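Long-range contacts in acyl-CoA thioesterase II (Mycobacterium avium subsp. paratuberculosis, PDB 4R9Z), which probably hydrolyses fatty acyl-CoA thioesters and is built as a double hot-dog: residues G247-A252 with E270-P275; E205-A210 with R240-S245; Y65-G70 with A218-S223; H222-H227 with C265-E270. One frame throughout, in Å; residues are numbered along the deposited sequence.

Interaction 1 (G247-A252 with E270-P275); sequences GSLALA and EMYFPP
Tyr272 holds CG anti to its backbone N (chi1 176°), and this lays the CD1-CE1 side of the ring beside Ser248. Phe273 turns the other way, with CG beside its own N (chi1 -73°), so its ring passes to the side of Ala250 and Met271. Met271 has CG between N and the carbonyl carbon and bends at chi3 (77°). That bend carries CE back to Ala252 CB, 3.6 Å away.

Ala250 and Met271 are an antiparallel hydrogen-bonded pair: Ala250 N to Met271 O and Met271 N to Ala250 O are both 2.9 Å. Both donors lie in the plane of the carbonyl they meet. Beyond the strand end, Phe273 N also donates to Ser248 O.

Tyr272 CE1 lies 3.5 Å from Ser248 CB. Leu249 CD2 sits at the edge of the same ring, 4.1 Å from Tyr272 CB. On the Ala250 and Met271 side of the sheet, Ala250 CB meets Phe273 CE1 at 4.0 Å. Helix 204-211 covers this side through Ala207 and Arg211.

The Glu270 chain is extended and crosses Leu249 and Leu251 obliquely. Its OE1 is bonded to Ser61 of the second subunit, and Ser248 OG to Lys111 there. Both thus send polar groups to the second subunit, while Ala250 and Met271 lie under helix 204-211. The buried Glu270 carboxylate lies close to Asp221, which may raise the pKa of one of the two acids.

Interaction 2 (E205-A210 with R240-S245); sequences EPAFAA and RSSPSS
Ser242 OG is the best-held polar atom, with two hydrogen-bond partners: Leu251 O on the neighbouring strand and Tyr122 OH of the second subunit. The hydroxyl is anti to its backbone N (chi1 -172°), which places it against the helix as well. There OG lies 3.7 Å from Ala207 CA and 3.8 Å from Ala207 CB.

Pro206 presents its ring to the strand. Its CB lies 3.8 Å from Ser241 C, so it rests on the peptide between Ser241 and Ser242. Its CG reaches 4.1 Å from Arg240 CB. Ser242 CB fits beside the helix backbone, 3.8 Å from Ala207 N. No hydrogen bond crosses between the two segments.

The Arg240 chain bends at chi3 (-64°). Its NE is bonded to Val174 O, and its NH1 weakly to Thr202 O. Glu205 OE2 stays 6.1 Å from Arg240 NH2, so the opposite charges do not touch.

This is packing of a short helix on the irregular part of strand 236-246. The contact is mainly van der Waals packing, the Ser242 hydroxyl included. The polar ends of Ser242 and Arg240 are held by other parts of the fold and, for Ser242, by the second subunit.

Interaction 3 (Y65-G70 with A218-S223); sequences YFLRPG and AQRDHS
Phe66 N donates to Arg220 O over 2.7 Å, but from above the carbonyl plane, 40° out of it. The same oxygen lies at the edge of the Tyr65 ring, 3.4 Å from Tyr65 CD1.

Tyr65 and Asp221 are a non-hydrogen-bonded antiparallel pair whose side chains run side by side. Tyr65 CD1 is 3.5 Å from Asp221 CB, and ring and carboxylate are turned 54° apart. Phe66 runs alongside both Gln219 and His222: its CD2 meets Gln219 CB at 3.8 Å and its CE2 meets His222 CB at 3.7 Å. Arg220 bends at chi2 (54°), which brings its guanidinium under Leu67 CD2, 3.8 Å from the plane and offset toward the rim.

Arg220 and Asp221 form a classic beta bulge opposite Glu270. It sends their side chains to the dimer interface. There Arg220 NH1 binds Gln84, and its NE Ser109, both of the second subunit. Asp221 OD2 takes bonds from Trp225 and His63 of that subunit, and Tyr65 OH pairs with Ser61 there.

Within these segments a single backbone bond joins the two hot-dog halves. The bonds to Asp221 OD2 would favour its ionised form, while nearby Glu270 would oppose it.

Interaction 4 (H222-H227 with C265-E270); sequences HSVWFH and CTVKQE
The Trp225 ring turns its edge to the neighbouring strand. Thr266 O lies near the ring plane, 3.2 Å from Trp225 CE3, and Trp225 CZ3 reaches 4.1 Å from Lys268 CB. The ring of His63 meets the indole with planes at about 75°. One face of the Phe226 ring carries Val224 CG1, 3.8 Å above the plane and offset toward the rim. Cys265 CB approaches Phe226 obliquely. The His222 ring crosses Val267, with CE1 3.3 Å from Val267 CG1.

Gln269 is fully extended from CG anti to its N, so its amide ends beside that imidazole, the two planes 62° apart. Gln269 NE2 gives a weak bond of 3.3 Å to His222 ND1 and another hydrogen bond to Ala200 O. His222 NE2 is bonded to Ser199 OG. Both imidazole nitrogens thus have partners, which should fix the rotation of the ring. On the sheet face of His222 and Gln269, Val224 CG1 packs on Cys265 CB at 3.7 Å.

Two hydrogen-bonded pairs tie the strands. Ser223 pairs with Lys268; Trp225 pairs with Thr266, where Trp225 N to Thr266 O is nearly straight at 2.8 Å and 175°.

Helix 188-201 covers the face of His222, Val224, Phe226 and Cys265. The opposite face, with Trp225 and Lys268, meets the second subunit. A long helix wrapped by an antiparallel sheet is the hallmark of the hot-dog fold.

Interactions 1, 3 and 4 follow one antiparallel strand order: 58-66, 218-226, 263-272, 249-258. Interaction 4 joins the middle two. Between centres, interaction 3 lies about 14 Å to one side of it and interaction 1 about 17 Å to the other. Interactions 1 and 4 share Glu270; 3 and 4 share His222 and Ser223. Interaction 2 sets helix 204-211 against strand 236-246, next to 249-258, about 10 Å between centres from interaction 1. Along the chain it closes before interaction 1 opens, and its segments alternate with those of 3 and 4. Interaction 3 bridges the N-terminal and C-terminal hot-dog regions; the others lie within the C-terminal one. All four also touch the second subunit.

Interaction 1 (G247-A252 with E270-P275)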
# COMPACT_ATOMS: atom_id res chain seq x y z
N GLY B 247 -14.91 1.05 -11.56
CA GLY B 247 -15.37 -0.03 -12.42
C GLY B 247 -15.28 -1.37 -11.74
O GLY B 247 -16.01 -1.66 -10.80
N SER B 248 -14.39 -2.22 -12.26
CA SER B 248 -14.22 -3.57 -11.75
C SER B 248 -13.37 -3.60 -10.48
O SER B 248 -13.35 -4.60 -9.76
CB SER B 248 -13.58 -4.44 -12.82
OG SER B 248 -12.46 -3.77 -13.38
N LEU B 249 -12.65 -2.52 -10.23
CA LEU B 249 -11.76 -2.42 -9.08
C LEU B 249 -12.30 -1.53 -7.97
O LEU B 249 -12.51 -0.34 -8.18
CB LEU B 249 -10.39 -1.91 -9.53
CG LEU B 249 -9.64 -2.85 -10.45
CD1 LEU B 249 -8.45 -2.15 -11.04
CD2 LEU B 249 -9.21 -4.10 -9.69
N ALA B 250 -12.51 -2.11 -6.79
CA ALA B 250 -12.97 -1.34 -5.64
C ALA B 250 -11.89 -1.21 -4.57
O ALA B 250 -11.13 -2.15 -4.33
CB ALA B 250 -14.22 -1.97 -5.04
N LEU B 251 -11.81 -0.04 -3.93
CA LEU B 251 -10.94 0.16 -2.78
C LEU B 251 -11.67 -0.04 -1.46
O LEU B 251 -12.83 0.35 -1.31
CB LEU B 251 -10.33 1.56 -2.78
CG LEU B 251 -8.98 1.78 -3.47
CD1 LEU B 251 -8.49 3.20 -3.20
CD2 LEU B 251 -7.96 0.75 -3.03
N ALA B 252 -10.97 -0.62 -0.49
CA ALA B 252 -11.48 -0.76 0.86
C ALA B 252 -10.45 -0.20 1.84
O ALA B 252 -9.25 -0.29 1.60
CB ALA B 252 -11.78 -2.21 1.17
N GLU B 270 -7.43 -3.45 -2.42
CA GLU B 270 -8.02 -3.30 -3.74
C GLU B 270 -8.52 -4.67 -4.19
O GLU B 270 -7.81 -5.67 -4.06
CB GLU B 270 -7.01 -2.72 -4.73
CG GLU B 270 -7.56 -2.42 -6.11
CD GLU B 270 -6.51 -1.82 -7.03
OE1 GLU B 270 -5.37 -2.32 -7.04
OE2 GLU B 270 -6.83 -0.84 -7.75
N MET B 271 -9.75 -4.72 -4.69
CA MET B 271 -10.32 -5.99 -5.12
C MET B 271 -11.01 -5.89 -6.48
O MET B 271 -11.52 -4.83 -6.86
CB MET B 271 -11.29 -6.51 -4.07
CG MET B 271 -12.55 -5.68 -3.88
SD MET B 271 -13.26 -5.91 -2.24
CE MET B 271 -12.16 -4.92 -1.24
N TYR B 272 -11.00 -7.00 -7.20
CA TYR B 272 -11.55 -7.10 -8.55
C TYR B 272 -12.96 -7.69 -8.59
O TYR B 272 -13.21 -8.74 -7.99
CB TYR B 272 -10.61 -7.93 -9.42
CG TYR B 272 -11.09 -8.20 -10.84
CD1 TYR B 272 -11.32 -7.16 -11.73
CD2 TYR B 272 -11.28 -9.51 -11.29
CE1 TYR B 272 -11.74 -7.41 -13.03
CE2 TYR B 272 -11.70 -9.77 -12.58
CZ TYR B 272 -11.93 -8.72 -13.44
OH TYR B 272 -12.35 -8.98 -14.73
N PHE B 273 -13.88 -6.99 -9.25
CA PHE B 273 -15.22 -7.51 -9.51
C PHE B 273 -15.45 -7.76 -11.00
O PHE B 273 -15.64 -6.81 -11.77
CB PHE B 273 -16.29 -6.56 -8.99
CG PHE B 273 -16.42 -6.55 -7.50
CD1 PHE B 273 -15.66 -5.69 -6.73
CD2 PHE B 273 -17.31 -7.40 -6.87
CE1 PHE B 273 -15.78 -5.68 -5.35
CE2 PHE B 273 -17.45 -7.39 -5.50
CZ PHE B 273 -16.68 -6.53 -4.73
N PRO B 274 -15.46 -9.03 -11.42
CA PRO B 274 -15.71 -9.38 -12.82
C PRO B 274 -17.10 -8.94 -13.28
O PRO B 274 -18.08 -9.22 -12.58
CB PRO B 274 -15.61 -10.91 -12.84
CG PRO B 274 -14.83 -11.26 -11.63
CD PRO B 274 -15.13 -10.21 -10.60
N PRO B 275 -17.19 -8.28 -14.44
CA PRO B 275 -18.49 -7.95 -15.03
C PRO B 275 -19.20 -9.19 -15.57
O PRO B 275 -20.38 -9.40 -15.27
CB PRO B 275 -18.14 -6.98 -16.16
CG PRO B 275 -16.77 -6.47 -15.82
CD PRO B 275 -16.08 -7.61 -15.14

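Interaction 2 (E205-A210 with R240-S245)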
# COMPACT_ATOMS: atom_id res chain seq x y z
N GLU B 205 -16.69 -6.95 2.70
CA GLU B 205 -18.10 -6.64 2.84
C GLU B 205 -18.43 -5.22 2.56
O GLU B 205 -19.43 -5.00 1.90
CB GLU B 205 -18.70 -7.11 4.19
CG GLU B 205 -19.86 -6.28 4.78
CD GLU B 205 -21.19 -6.27 4.00
OE1 GLU B 205 -21.37 -7.00 3.04
OE2 GLU B 205 -22.09 -5.52 4.38
N PRO B 206 -17.56 -4.23 3.05
CA PRO B 206 -18.00 -2.87 2.70
C PRO B 206 -18.11 -2.67 1.19
O PRO B 206 -19.00 -2.02 0.73
CB PRO B 206 -16.95 -1.96 3.30
CG PRO B 206 -15.82 -2.79 3.60
CD PRO B 206 -16.37 -4.07 4.01
N ALA B 207 -17.19 -3.21 0.42
CA ALA B 207 -17.23 -3.15 -1.02
C ALA B 207 -18.36 -3.90 -1.64
O ALA B 207 -18.95 -3.45 -2.59
CB ALA B 207 -15.92 -3.63 -1.59
N PHE B 208 -18.64 -5.06 -1.13
CA PHE B 208 -19.76 -5.83 -1.56
C PHE B 208 -21.04 -5.09 -1.25
O PHE B 208 -21.98 -5.11 -2.00
CB PHE B 208 -19.77 -7.17 -0.87
CG PHE B 208 -20.72 -8.13 -1.47
CD1 PHE B 208 -20.58 -8.52 -2.77
CD2 PHE B 208 -21.76 -8.65 -0.74
CE1 PHE B 208 -21.46 -9.41 -3.34
CE2 PHE B 208 -22.63 -9.54 -1.30
CZ PHE B 208 -22.49 -9.93 -2.59
N ALA B 209 -21.09 -4.46 -0.12
CA ALA B 209 -22.26 -3.66 0.22
C ALA B 209 -22.47 -2.49 -0.74
O ALA B 209 -23.58 -2.28 -1.24
CB ALA B 209 -22.15 -3.14 1.65
N ALA B 210 -21.42 -1.72 -0.99
CA ALA B 210 -21.50 -0.54 -1.85
C ALA B 210 -22.02 -0.85 -3.26
O ALA B 210 -22.65 -0.00 -3.89
CB ALA B 210 -20.14 0.12 -1.95
N ARG B 240 -14.20 -0.08 9.00
CA ARG B 240 -14.12 -0.51 7.61
C ARG B 240 -14.97 0.37 6.71
O ARG B 240 -16.07 0.77 7.09
CB ARG B 240 -14.58 -1.96 7.46
CG ARG B 240 -13.92 -2.96 8.38
CD ARG B 240 -14.51 -4.36 8.21
NE ARG B 240 -15.92 -4.43 8.58
CZ ARG B 240 -16.69 -5.50 8.44
NH1 ARG B 240 -16.20 -6.62 7.93
NH2 ARG B 240 -17.97 -5.46 8.81
N SER B 241 -14.47 0.65 5.51
CA SER B 241 -15.23 1.42 4.54
C SER B 241 -14.78 1.12 3.10
O SER B 241 -13.76 0.47 2.89
CB SER B 241 -15.10 2.91 4.85
OG SER B 241 -13.75 3.32 4.78
N SER B 242 -15.58 1.55 2.13
CA SER B 242 -15.20 1.43 0.72
C SER B 242 -15.32 2.79 0.05
O SER B 242 -16.38 3.13 -0.48
CB SER B 242 -16.06 0.41 -0.01
OG SER B 242 -15.59 0.16 -1.32
N PRO B 243 -14.23 3.58 0.06
CA PRO B 243 -14.27 4.95 -0.46
C PRO B 243 -14.55 5.02 -1.95
O PRO B 243 -15.28 5.91 -2.39
CB PRO B 243 -12.87 5.48 -0.16
CG PRO B 243 -12.31 4.57 0.88
CD PRO B 243 -12.91 3.23 0.60
N SER B 244 -14.01 4.10 -2.73
CA SER B 244 -14.08 4.25 -4.18
C SER B 244 -14.06 2.95 -4.96
O SER B 244 -13.55 1.93 -4.49
CB SER B 244 -12.95 5.16 -4.66
OG SER B 244 -11.70 4.73 -4.16
N SER B 245 -14.64 2.98 -6.14
CA SER B 245 -14.57 1.86 -7.06
C SER B 245 -14.53 2.39 -8.49
O SER B 245 -15.43 3.10 -8.93
CB SER B 245 -15.76 0.91 -6.86
OG SER B 245 -15.68 -0.20 -7.73

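Interaction 3 (Y65-G70 with A218-S223)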
# COMPACT_ATOMS: atom_id res chain seq x y z
N TYR B 65 0.41 -8.49 -3.17
CA TYR B 65 -0.39 -8.65 -4.38
C TYR B 65 -0.89 -10.08 -4.48
O TYR B 65 -0.10 -11.01 -4.40
CB TYR B 65 0.41 -8.31 -5.64
CG TYR B 65 0.24 -6.88 -6.10
CD1 TYR B 65 -0.98 -6.41 -6.54
CD2 TYR B 65 1.31 -6.00 -6.08
CE1 TYR B 65 -1.13 -5.10 -6.95
CE2 TYR B 65 1.17 -4.69 -6.48
CZ TYR B 65 -0.05 -4.25 -6.92
OH TYR B 65 -0.20 -2.94 -7.32
N PHE B 66 -2.19 -10.26 -4.70
CA PHE B 66 -2.71 -11.59 -4.93
C PHE B 66 -2.88 -11.75 -6.42
O PHE B 66 -3.68 -11.05 -7.05
CB PHE B 66 -4.03 -11.79 -4.19
CG PHE B 66 -3.95 -11.44 -2.75
CD1 PHE B 66 -3.22 -12.22 -1.87
CD2 PHE B 66 -4.60 -10.31 -2.27
CE1 PHE B 66 -3.14 -11.89 -0.53
CE2 PHE B 66 -4.52 -9.97 -0.93
CZ PHE B 66 -3.79 -10.77 -0.05
N LEU B 67 -2.11 -12.66 -7.00
CA LEU B 67 -1.94 -12.71 -8.44
C LEU B 67 -2.73 -13.83 -9.07
O LEU B 67 -3.36 -13.66 -10.11
CB LEU B 67 -0.46 -12.86 -8.80
CG LEU B 67 0.49 -11.79 -8.27
CD1 LEU B 67 1.92 -12.12 -8.67
CD2 LEU B 67 0.07 -10.42 -8.79
N ARG B 68 -2.68 -15.00 -8.44
CA ARG B 68 -3.34 -16.18 -8.97
C ARG B 68 -4.03 -16.95 -7.85
O ARG B 68 -3.53 -17.01 -6.72
CB ARG B 68 -2.33 -17.06 -9.71
CG ARG B 68 -2.72 -17.33 -11.15
CD ARG B 68 -1.59 -17.05 -12.13
NE ARG B 68 -1.06 -18.28 -12.72
CZ ARG B 68 -1.69 -19.00 -13.64
NH1 ARG B 68 -2.88 -18.63 -14.08
NH2 ARG B 68 -1.12 -20.11 -14.12
N PRO B 69 -5.21 -17.52 -8.14
CA PRO B 69 -5.94 -18.32 -7.15
C PRO B 69 -5.22 -19.62 -6.83
O PRO B 69 -4.80 -20.34 -7.73
CB PRO B 69 -7.28 -18.59 -7.84
CG PRO B 69 -6.99 -18.48 -9.29
CD PRO B 69 -5.92 -17.44 -9.43
N GLY B 70 -5.09 -19.92 -5.54
CA GLY B 70 -4.37 -21.11 -5.13
C GLY B 70 -5.29 -22.26 -4.78
O GLY B 70 -6.44 -22.06 -4.40
N ALA B 218 -12.52 -10.94 -6.33
CA ALA B 218 -11.20 -11.46 -6.00
C ALA B 218 -10.35 -10.32 -5.46
O ALA B 218 -10.36 -9.22 -6.01
CB ALA B 218 -10.54 -12.08 -7.22
N GLN B 219 -9.64 -10.57 -4.37
CA GLN B 219 -8.76 -9.56 -3.81
C GLN B 219 -7.54 -9.45 -4.70
O GLN B 219 -6.99 -10.46 -5.14
CB GLN B 219 -8.38 -9.91 -2.38
CG GLN B 219 -9.58 -10.35 -1.54
CD GLN B 219 -9.31 -10.31 -0.05
OE1 GLN B 219 -8.21 -10.64 0.40
NE2 GLN B 219 -10.31 -9.90 0.72
N ARG B 220 -7.10 -8.22 -4.96
CA ARG B 220 -5.97 -8.00 -5.86
C ARG B 220 -4.73 -7.61 -5.07
O ARG B 220 -3.63 -8.12 -5.32
CB ARG B 220 -6.31 -6.94 -6.90
CG ARG B 220 -5.19 -6.65 -7.87
CD ARG B 220 -4.70 -7.91 -8.56
NE ARG B 220 -3.75 -7.61 -9.63
CZ ARG B 220 -3.24 -8.53 -10.45
NH1 ARG B 220 -3.59 -9.80 -10.32
NH2 ARG B 220 -2.39 -8.18 -11.40
N ASP B 221 -4.89 -6.70 -4.12
CA ASP B 221 -3.78 -6.39 -3.22
C ASP B 221 -4.25 -5.96 -1.83
O ASP B 221 -5.39 -5.55 -1.63
CB ASP B 221 -2.86 -5.33 -3.84
CG ASP B 221 -3.58 -4.05 -4.25
OD1 ASP B 221 -4.22 -4.05 -5.33
OD2 ASP B 221 -3.46 -3.04 -3.53
N HIS B 222 -3.34 -6.10 -0.87
CA HIS B 222 -3.60 -5.78 0.53
C HIS B 222 -2.39 -5.05 1.11
O HIS B 222 -1.25 -5.49 0.93
CB HIS B 222 -3.89 -7.05 1.33
CG HIS B 222 -4.30 -6.79 2.74
ND1 HIS B 222 -5.54 -6.30 3.08
CD2 HIS B 222 -3.63 -6.96 3.91
CE1 HIS B 222 -5.62 -6.19 4.39
NE2 HIS B 222 -4.48 -6.58 4.92
N SER B 223 -2.64 -3.98 1.84
CA SER B 223 -1.58 -3.17 2.41
C SER B 223 -1.87 -2.88 3.87
O SER B 223 -3.00 -2.50 4.21
CB SER B 223 -1.43 -1.84 1.65
OG SER B 223 -0.75 -2.00 0.43

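Interaction 4 (H222-H227 with C265-E270)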
# COMPACT_ATOMS: atom_id res chain seq x y z
N HIS B 222 -3.34 -6.10 -0.87
CA HIS B 222 -3.60 -5.78 0.53
C HIS B 222 -2.39 -5.05 1.11
O HIS B 222 -1.25 -5.49 0.93
CB HIS B 222 -3.89 -7.05 1.33
CG HIS B 222 -4.30 -6.79 2.74
ND1 HIS B 222 -5.54 -6.30 3.08
CD2 HIS B 222 -3.63 -6.96 3.91
CE1 HIS B 222 -5.62 -6.19 4.39
NE2 HIS B 222 -4.48 -6.58 4.92
N SER B 223 -2.64 -3.98 1.84
CA SER B 223 -1.58 -3.17 2.41
C SER B 223 -1.87 -2.88 3.87
O SER B 223 -3.00 -2.50 4.21
CB SER B 223 -1.43 -1.84 1.65
OG SER B 223 -0.75 -2.00 0.43
N VAL B 224 -0.88 -3.08 4.74
CA VAL B 224 -1.04 -2.81 6.17
C VAL B 224 0.12 -1.99 6.71
O VAL B 224 1.28 -2.32 6.50
CB VAL B 224 -1.14 -4.10 6.99
CG1 VAL B 224 -1.41 -3.77 8.45
CG2 VAL B 224 -2.23 -4.99 6.45
N TRP B 225 -0.20 -0.93 7.44
CA TRP B 225 0.82 -0.17 8.16
C TRP B 225 0.58 -0.31 9.66
O TRP B 225 -0.48 0.06 10.17
CB TRP B 225 0.80 1.30 7.74
CG TRP B 225 1.05 1.51 6.28
CD1 TRP B 225 2.24 1.79 5.69
CD2 TRP B 225 0.08 1.43 5.23
NE1 TRP B 225 2.08 1.90 4.33
CE2 TRP B 225 0.77 1.69 4.02
CE3 TRP B 225 -1.29 1.17 5.18
CZ2 TRP B 225 0.12 1.69 2.79
CZ3 TRP B 225 -1.92 1.18 3.96
CH2 TRP B 225 -1.22 1.44 2.78
N PHE B 226 1.55 -0.84 10.37
CA PHE B 226 1.41 -1.10 11.78
C PHE B 226 1.76 0.09 12.61
O PHE B 226 2.66 0.81 12.30
CB PHE B 226 2.25 -2.28 12.18
CG PHE B 226 1.83 -3.56 11.54
CD1 PHE B 226 0.81 -4.30 12.05
CD2 PHE B 226 2.48 -4.02 10.44
CE1 PHE B 226 0.45 -5.47 11.46
CE2 PHE B 226 2.12 -5.18 9.84
CZ PHE B 226 1.10 -5.91 10.37
N HIS B 227 1.03 0.28 13.68
CA HIS B 227 1.21 1.43 14.51
C HIS B 227 1.64 1.03 15.90
O HIS B 227 2.72 1.33 16.34
CB HIS B 227 -0.09 2.20 14.56
CG HIS B 227 0.00 3.50 15.26
ND1 HIS B 227 -0.32 3.65 16.58
CD2 HIS B 227 0.34 4.72 14.83
CE1 HIS B 227 -0.16 4.90 16.94
NE2 HIS B 227 0.24 5.58 15.89
N CYS B 265 -3.35 -0.71 13.45
CA CYS B 265 -2.90 -0.68 12.07
C CYS B 265 -3.81 0.14 11.17
O CYS B 265 -4.99 0.30 11.46
CB CYS B 265 -2.78 -2.11 11.52
SG CYS B 265 -4.34 -2.95 11.32
N THR B 266 -3.24 0.65 10.08
CA THR B 266 -4.00 1.29 9.01
C THR B 266 -3.95 0.35 7.82
O THR B 266 -2.93 -0.28 7.57
CB THR B 266 -3.43 2.67 8.63
OG1 THR B 266 -3.29 3.48 9.80
CG2 THR B 266 -4.34 3.37 7.64
N VAL B 267 -5.06 0.24 7.08
CA VAL B 267 -5.19 -0.81 6.07
C VAL B 267 -5.82 -0.29 4.78
O VAL B 267 -6.73 0.54 4.81
CB VAL B 267 -6.06 -1.98 6.59
CG1 VAL B 267 -6.09 -3.11 5.59
CG2 VAL B 267 -5.52 -2.50 7.92
N LYS B 268 -5.34 -0.78 3.64
CA LYS B 268 -5.96 -0.51 2.35
C LYS B 268 -6.01 -1.77 1.51
O LYS B 268 -5.07 -2.55 1.49
CB LYS B 268 -5.22 0.59 1.60
CG LYS B 268 -6.03 1.22 0.48
CD LYS B 268 -7.03 2.22 1.01
CE LYS B 268 -6.36 3.52 1.40
NZ LYS B 268 -7.34 4.49 1.99
N GLN B 269 -7.12 -1.97 0.79
CA GLN B 269 -7.28 -3.17 -0.02
C GLN B 269 -7.97 -2.88 -1.35
O GLN B 269 -8.97 -2.17 -1.40
CB GLN B 269 -8.08 -4.23 0.75
CG GLN B 269 -8.26 -5.54 -0.01
CD GLN B 269 -9.06 -6.56 0.77
OE1 GLN B 269 -10.06 -7.08 0.28
NE2 GLN B 269 -8.63 -6.85 1.99
N GLU B 270 -7.43 -3.45 -2.42
CA GLU B 270 -8.02 -3.30 -3.74
C GLU B 270 -8.52 -4.67 -4.19
O GLU B 270 -7.81 -5.67 -4.06
CB GLU B 270 -7.01 -2.72 -4.73
CG GLU B 270 -7.56 -2.42 -6.11
CD GLU B 270 -6.51 -1.82 -7.03
OE1 GLU B 270 -5.37 -2.32 -7.04
OE2 GLU B 270 -6.83 -0.84 -7.75